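Local structure of lipoprotein (3LHN) at residues L27-V32 with A53-E58; T47-Q52 with N99-L104. The protein is of unknown function but belongs to the NlpE family of bacterial lipoproteins, whose calycin-like barrel is consistent with binding of small apolar molecules. All blocks are in the same frame, centred on the assembly; numbering follows the deposited sequence. Where two conformers were deposited one is given.

Overall arrangement
Both contacts belong to one antiparallel beta-barrel, with centres about 9 Å apart. Their segments alternate along the chain: 27-32, 47-52, 53-58, then 99-104. Contact 1 joins the residues that lead into strand 31-37 to the turn between strands 44-51 and 56-64, about 11 Å from the centre of the chain. Contact 2 crosses the interior, from strand 44-51 to strand 100-103, only about 3 Å from that centre. Strand 44-51 binds the two together: Gly-31 O probably accepts from Leu-51 N, and Glu-58 O from Thr-50 N. The turn and the residues leading into the first strand are therefore joined, through strand 44-51, to the apolar interior.

Contact 1: residues L27-V32 with A53-E58; sequences LDWPGV and ADNSFE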
loop_
_atom_site.group_PDB
_atom_site.type_symbol
_atom_site.label_atom_id
_atom_site.label_comp_id
_atom_site.label_asym_id
_atom_site.label_seq_id
_atom_site.Cartn_x
_atom_site.Cartn_y
_atom_site.Cartn_z
ATOM N N LEU A 27 -1.455 -31.473 -1.461
ATOM C CA LEU A 27 -2.641 -30.889 -2.070
ATOM C C LEU A 27 -2.516 -30.747 -3.580
ATOM O O LEU A 27 -1.432 -30.502 -4.101
ATOM C CB LEU A 27 -2.893 -29.484 -1.518
ATOM C CG LEU A 27 -3.179 -29.351 -0.020
ATOM C CD1 LEU A 27 -3.347 -27.915 0.459
ATOM C CD2 LEU A 27 -4.428 -30.153 0.326
ATOM N N ASP A 28 -3.646 -30.855 -4.265
ATOM C CA ASP A 28 -3.739 -30.549 -5.690
ATOM C C ASP A 28 -4.015 -29.029 -5.699
ATOM O O ASP A 28 -5.140 -28.553 -5.925
ATOM C CB ASP A 28 -4.829 -31.320 -6.425
ATOM C CG ASP A 28 -4.901 -30.929 -7.903
ATOM O OD1 ASP A 28 -3.905 -30.395 -8.398
ATOM O OD2 ASP A 28 -5.955 -31.182 -8.515
ATOM N N TRP A 29 -2.985 -28.263 -5.406
ATOM C CA TRP A 29 -3.106 -26.796 -5.257
ATOM C C TRP A 29 -3.022 -25.986 -6.561
ATOM O O TRP A 29 -3.554 -24.919 -6.598
ATOM C CB TRP A 29 -2.164 -26.220 -4.177
ATOM C CG TRP A 29 -0.702 -26.577 -4.398
ATOM C CD1 TRP A 29 -0.008 -27.605 -3.831
ATOM C CD2 TRP A 29 0.201 -25.936 -5.305
ATOM N NE1 TRP A 29 1.259 -27.663 -4.347
ATOM C CE2 TRP A 29 1.424 -26.638 -5.230
ATOM C CE3 TRP A 29 0.092 -24.846 -6.191
ATOM C CZ2 TRP A 29 2.537 -26.276 -5.977
ATOM C CZ3 TRP A 29 1.187 -24.495 -6.928
ATOM C CH2 TRP A 29 2.397 -25.224 -6.830
ATOM N N PRO A 30 -2.326 -26.451 -7.607
ATOM C CA PRO A 30 -2.377 -25.670 -8.883
ATOM C C PRO A 30 -3.849 -25.542 -9.310
ATOM O O PRO A 30 -4.586 -26.502 -9.293
ATOM C CB PRO A 30 -1.528 -26.510 -9.850
ATOM C CG PRO A 30 -0.607 -27.255 -8.977
ATOM C CD PRO A 30 -1.446 -27.640 -7.760
ATOM N N GLY A 31 -4.246 -24.343 -9.658
ATOM C CA GLY A 31 -5.613 -24.096 -10.027
ATOM C C GLY A 31 -6.026 -22.667 -9.800
ATOM O O GLY A 31 -5.188 -21.784 -9.572
ATOM N N VAL A 32 -7.327 -22.446 -9.916
ATOM C CA VAL A 32 -7.936 -21.149 -9.898
ATOM C C VAL A 32 -8.810 -20.987 -8.682
ATOM O O VAL A 32 -9.652 -21.835 -8.395
ATOM C CB VAL A 32 -8.802 -20.962 -11.159
ATOM C CG1 VAL A 32 -9.480 -19.574 -11.212
ATOM C CG2 VAL A 32 -7.958 -21.200 -12.432
ATOM N N ALA A 53 1.991 -25.058 -11.068
ATOM C CA ALA A 53 2.909 -25.970 -10.398
ATOM C C ALA A 53 4.317 -25.429 -10.355
ATOM O O ALA A 53 5.093 -25.780 -9.443
ATOM C CB ALA A 53 2.898 -27.357 -11.106
ATOM N N ASP A 54 4.704 -24.587 -11.335
ATOM C CA ASP A 54 6.054 -24.005 -11.362
ATOM C C ASP A 54 6.232 -22.747 -10.506
ATOM O O ASP A 54 7.237 -22.048 -10.604
ATOM C CB ASP A 54 6.485 -23.780 -12.810
ATOM C CG ASP A 54 5.708 -22.695 -13.485
ATOM O OD1 ASP A 54 4.885 -22.014 -12.847
ATOM O OD2 ASP A 54 5.933 -22.520 -14.717
ATOM N N ASN A 55 5.244 -22.506 -9.673
ATOM C CA ASN A 55 5.241 -21.413 -8.705
ATOM C C ASN A 55 5.104 -20.058 -9.363
ATOM O O ASN A 55 5.583 -19.049 -8.855
ATOM C CB ASN A 55 6.461 -21.469 -7.776
ATOM C CG ASN A 55 6.435 -22.627 -6.852
ATOM O OD1 ASN A 55 5.432 -23.307 -6.669
ATOM N ND2 ASN A 55 7.567 -22.850 -6.190
ATOM N N SER A 56 4.446 -20.011 -10.495
ATOM C CA SER A 56 4.066 -18.764 -11.142
ATOM C C SER A 56 2.583 -18.554 -10.859
ATOM O O SER A 56 1.821 -19.498 -10.576
ATOM C CB SER A 56 4.389 -18.756 -12.621
ATOM O OG SER A 56 3.651 -19.663 -13.322
ATOM N N PHE A 57 2.172 -17.298 -10.897
ATOM C CA PHE A 57 0.781 -16.973 -10.653
ATOM C C PHE A 57 0.285 -15.868 -11.548
ATOM O O PHE A 57 1.059 -15.053 -12.043
ATOM C CB PHE A 57 0.487 -16.552 -9.208
ATOM C CG PHE A 57 0.941 -15.156 -8.862
ATOM C CD1 PHE A 57 2.283 -14.897 -8.539
ATOM C CD2 PHE A 57 0.068 -14.102 -8.918
ATOM C CE1 PHE A 57 2.693 -13.660 -8.294
ATOM C CE2 PHE A 57 0.505 -12.802 -8.679
ATOM C CZ PHE A 57 1.824 -12.580 -8.345
ATOM N N GLU A 58 -1.046 -15.815 -11.661
ATOM C CA GLU A 58 -1.756 -14.684 -12.285
ATOM C C GLU A 58 -2.895 -14.269 -11.387
ATOM O O GLU A 58 -3.641 -15.134 -10.931
ATOM C CB GLU A 58 -2.261 -15.054 -13.680
ATOM C CG GLU A 58 -1.211 -15.342 -14.726
ATOM C CD GLU A 58 -1.749 -15.245 -16.160
ATOM O OE1 GLU A 58 -2.999 -15.226 -16.357
ATOM O OE2 GLU A 58 -0.897 -15.127 -17.095
#
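Trp-29 swings its CG between the backbone N and the carbonyl carbon (chi1 55°), while Asn-55 keeps its CG beside the backbone N (chi1 -68°), which brings the far end of the indole to the amide. The ring atom CH2 of Trp-29 approaches Asn-55 OD1 to 3.6 Å and the CA of Ala-53 to 3.7 Å. The side chains of Trp-29 and Asn-55 cross at about a right angle, and the ring and amide planes lie 35° apart. A broad indole suits this place because its long, flat ring reaches the turn, where the small Ala-53 lets CH2 lie against the backbone. The CD of Pro-30 sits 3.3 Å above the indole plane, displaced toward the rim, and its CG lies 4.1 Å from the CB of Ala-53.

No hydrogen bond links the segments; they meet by close packing, partly against the amide oxygen. Within the turn, Ser-56 OG donates to the syn lone pair of Asp-54 OD1 (2.7 Å), and Ser-56 N adds a weak bond to the same oxygen. Asn-55 has left-handed backbone angles, which asparagine tolerates well. Both polar groups have partners outside the two segments: Trp-29 NE1 bonds to Gln-24 O, and Asn-55 OD1 accepts from Trp-79 NE1. The place of Trp-29 between a short helix and the first strand is reminiscent of the conserved tryptophan near the start of the first strand in lipocalins, relatives in the calycin clan. Here it lies edge-to-face with Trp-79 and against Phe-77 of strand 69-79, and it also touches Val-96 of strand 93-97.

Contact 2: residues T47-Q52 with N99-L104; sequences TTLTLQ and NQLLML
Leu-101 points its side chain at two leucines of strand 44-51, Leu-49 and Leu-51, and presents CD1 to both. Against Leu-49 it lies crosswise, the side chains meeting at about a right angle, and its CD1 comes within 3.5 Å of Leu-49 CD2, a close methyl contact. Toward Leu-51 the approach is tip to tip: CD1 of Leu-51 is 4.0 Å from CD1 of Leu-101 and 4.1 Å from its CD2, so that it faces both branches of the fork. The two neighbours reach this meeting point by different torsions. Leu-49 carries CG trans to its backbone N (chi1 175°), whereas Leu-51 holds CG beside the backbone N (chi1 -53°). Being two apart on a strand, they point to the same side of the sheet.

The nearest CA atoms, those of Leu-49 and Leu-101, are 9.1 Å apart, and strands 44-51 and 100-103 are not neighbours in the sheet; the side chains meet across the barrel interior. Tyr-94, Tyr-33 and Phe-57 pack around them. Branched apolar leucines suit such a place, since their side chains bring no polar atom that would need a partner in the interior. With no hydrogen bond between the segments, cohesion here rests on dispersion and the hydrophobic effect.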
loop_
_atom_site.group_PDB
_atom_site.type_symbol
_atom_site.label_atom_id
_atom_site.label_comp_id
_atom_site.label_asym_id
_atom_site.label_seq_id
_atom_site.Cartn_x
_atom_site.Cartn_y
_atom_site.Cartn_z
ATOM N N THR A 47 -11.827 -11.235 -6.756
ATOM C CA THR A 47 -10.484 -11.759 -6.946
ATOM C C THR A 47 -10.455 -13.123 -7.587
ATOM O O THR A 47 -11.228 -14.005 -7.221
ATOM C CB THR A 47 -9.812 -11.869 -5.555
ATOM O OG1 THR A 47 -9.768 -10.573 -4.966
ATOM C CG2 THR A 47 -8.376 -12.479 -5.634
ATOM N N THR A 48 -9.572 -13.308 -8.541
ATOM C CA THR A 48 -9.302 -14.601 -9.198
ATOM C C THR A 48 -7.799 -14.791 -9.170
ATOM O O THR A 48 -7.041 -13.971 -9.707
ATOM C CB THR A 48 -9.813 -14.615 -10.657
ATOM O OG1 THR A 48 -11.197 -14.202 -10.703
ATOM C CG2 THR A 48 -9.653 -16.015 -11.260
ATOM N N LEU A 49 -7.343 -15.815 -8.450
ATOM C CA LEU A 49 -5.900 -16.096 -8.286
ATOM C C LEU A 49 -5.648 -17.481 -8.829
ATOM O O LEU A 49 -6.217 -18.460 -8.369
ATOM C CB LEU A 49 -5.523 -15.977 -6.822
ATOM C CG LEU A 49 -4.098 -16.343 -6.461
ATOM C CD1 LEU A 49 -3.045 -15.567 -7.321
ATOM C CD2 LEU A 49 -3.868 -16.052 -4.964
ATOM N N THR A 50 -4.772 -17.532 -9.832
ATOM C CA THR A 50 -4.405 -18.757 -10.553
ATOM C C THR A 50 -2.966 -19.101 -10.187
ATOM O O THR A 50 -2.069 -18.308 -10.426
ATOM C CB THR A 50 -4.557 -18.625 -12.061
ATOM O OG1 THR A 50 -5.904 -18.263 -12.351
ATOM C CG2 THR A 50 -4.253 -19.932 -12.736
ATOM N N LEU A 51 -2.750 -20.294 -9.655
ATOM C CA LEU A 51 -1.434 -20.799 -9.275
ATOM C C LEU A 51 -1.025 -21.917 -10.214
ATOM O O LEU A 51 -1.816 -22.815 -10.515
ATOM C CB LEU A 51 -1.428 -21.371 -7.853
ATOM C CG LEU A 51 -1.958 -20.476 -6.736
ATOM C CD1 LEU A 51 -1.790 -21.239 -5.385
ATOM C CD2 LEU A 51 -1.245 -19.102 -6.676
ATOM N N GLN A 52 0.196 -21.892 -10.702
ATOM C CA GLN A 52 0.768 -23.004 -11.467
ATOM C C GLN A 52 1.768 -23.805 -10.658
ATOM O O GLN A 52 2.420 -23.279 -9.752
ATOM C CB GLN A 52 1.488 -22.481 -12.710
ATOM C CG GLN A 52 0.707 -21.567 -13.548
ATOM C CD GLN A 52 -0.532 -22.170 -14.170
ATOM O OE1 GLN A 52 -0.643 -23.409 -14.372
ATOM N NE2 GLN A 52 -1.459 -21.281 -14.552
ATOM N N ASN A 99 -8.937 -27.252 -1.260
ATOM C CA ASN A 99 -9.825 -26.532 -2.168
ATOM C C ASN A 99 -9.941 -25.031 -1.882
ATOM O O ASN A 99 -10.961 -24.430 -2.208
ATOM C CB ASN A 99 -11.200 -27.159 -2.167
ATOM C CG ASN A 99 -11.161 -28.584 -2.698
ATOM O OD1 ASN A 99 -10.409 -28.880 -3.634
ATOM N ND2 ASN A 99 -11.996 -29.461 -2.104
ATOM N N GLN A 100 -8.939 -24.445 -1.250
ATOM C CA GLN A 100 -8.989 -23.003 -0.957
ATOM C C GLN A 100 -7.641 -22.422 -0.642
ATOM O O GLN A 100 -6.658 -23.137 -0.329
ATOM C CB GLN A 100 -9.908 -22.791 0.253
ATOM C CG GLN A 100 -9.351 -23.317 1.565
ATOM C CD GLN A 100 -10.137 -22.871 2.779
ATOM O OE1 GLN A 100 -11.340 -23.046 2.829
ATOM N NE2 GLN A 100 -9.471 -22.223 3.715
ATOM N N LEU A 101 -7.608 -21.107 -0.782
ATOM C CA LEU A 101 -6.518 -20.281 -0.253
ATOM C C LEU A 101 -7.110 -19.328 0.776
ATOM O O LEU A 101 -8.249 -18.849 0.612
ATOM C CB LEU A 101 -5.843 -19.475 -1.342
ATOM C CG LEU A 101 -5.277 -20.190 -2.542
ATOM C CD1 LEU A 101 -4.750 -19.176 -3.570
ATOM C CD2 LEU A 101 -4.204 -21.178 -2.098
ATOM N N LEU A 102 -6.414 -19.107 1.862
ATOM C CA LEU A 102 -6.873 -18.160 2.874
ATOM C C LEU A 102 -5.878 -17.045 2.948
ATOM O O LEU A 102 -4.732 -17.258 3.287
ATOM C CB LEU A 102 -7.007 -18.862 4.232
ATOM C CG LEU A 102 -7.391 -18.014 5.457
ATOM C CD1 LEU A 102 -8.823 -17.532 5.286
ATOM C CD2 LEU A 102 -7.262 -18.821 6.704
HETATM N N MSE A 103 -6.306 -15.803 2.667
HETATM C CA MSE A 103 -5.357 -14.700 2.733
HETATM C C MSE A 103 -5.009 -14.456 4.196
HETATM O O MSE A 103 -5.897 -14.382 5.045
HETATM C CB MSE A 103 -5.920 -13.407 2.127
HETATM C CG MSE A 103 -4.978 -12.260 2.265
HETATM SE SE MSE A 103 -5.729 -10.591 1.620
HETATM C CE MSE A 103 -5.061 -10.849 -0.103
ATOM N N LEU A 104 -3.726 -14.254 4.457
ATOM C CA LEU A 104 -3.162 -14.048 5.783
ATOM C C LEU A 104 -2.802 -12.567 5.922
ATOM O O LEU A 104 -2.766 -11.808 4.949
ATOM C CB LEU A 104 -1.898 -14.900 5.975
ATOM C CG LEU A 104 -2.146 -16.406 5.819
ATOM C CD1 LEU A 104 -0.816 -17.115 5.770
ATOM C CD2 LEU A 104 -3.024 -16.969 6.910
#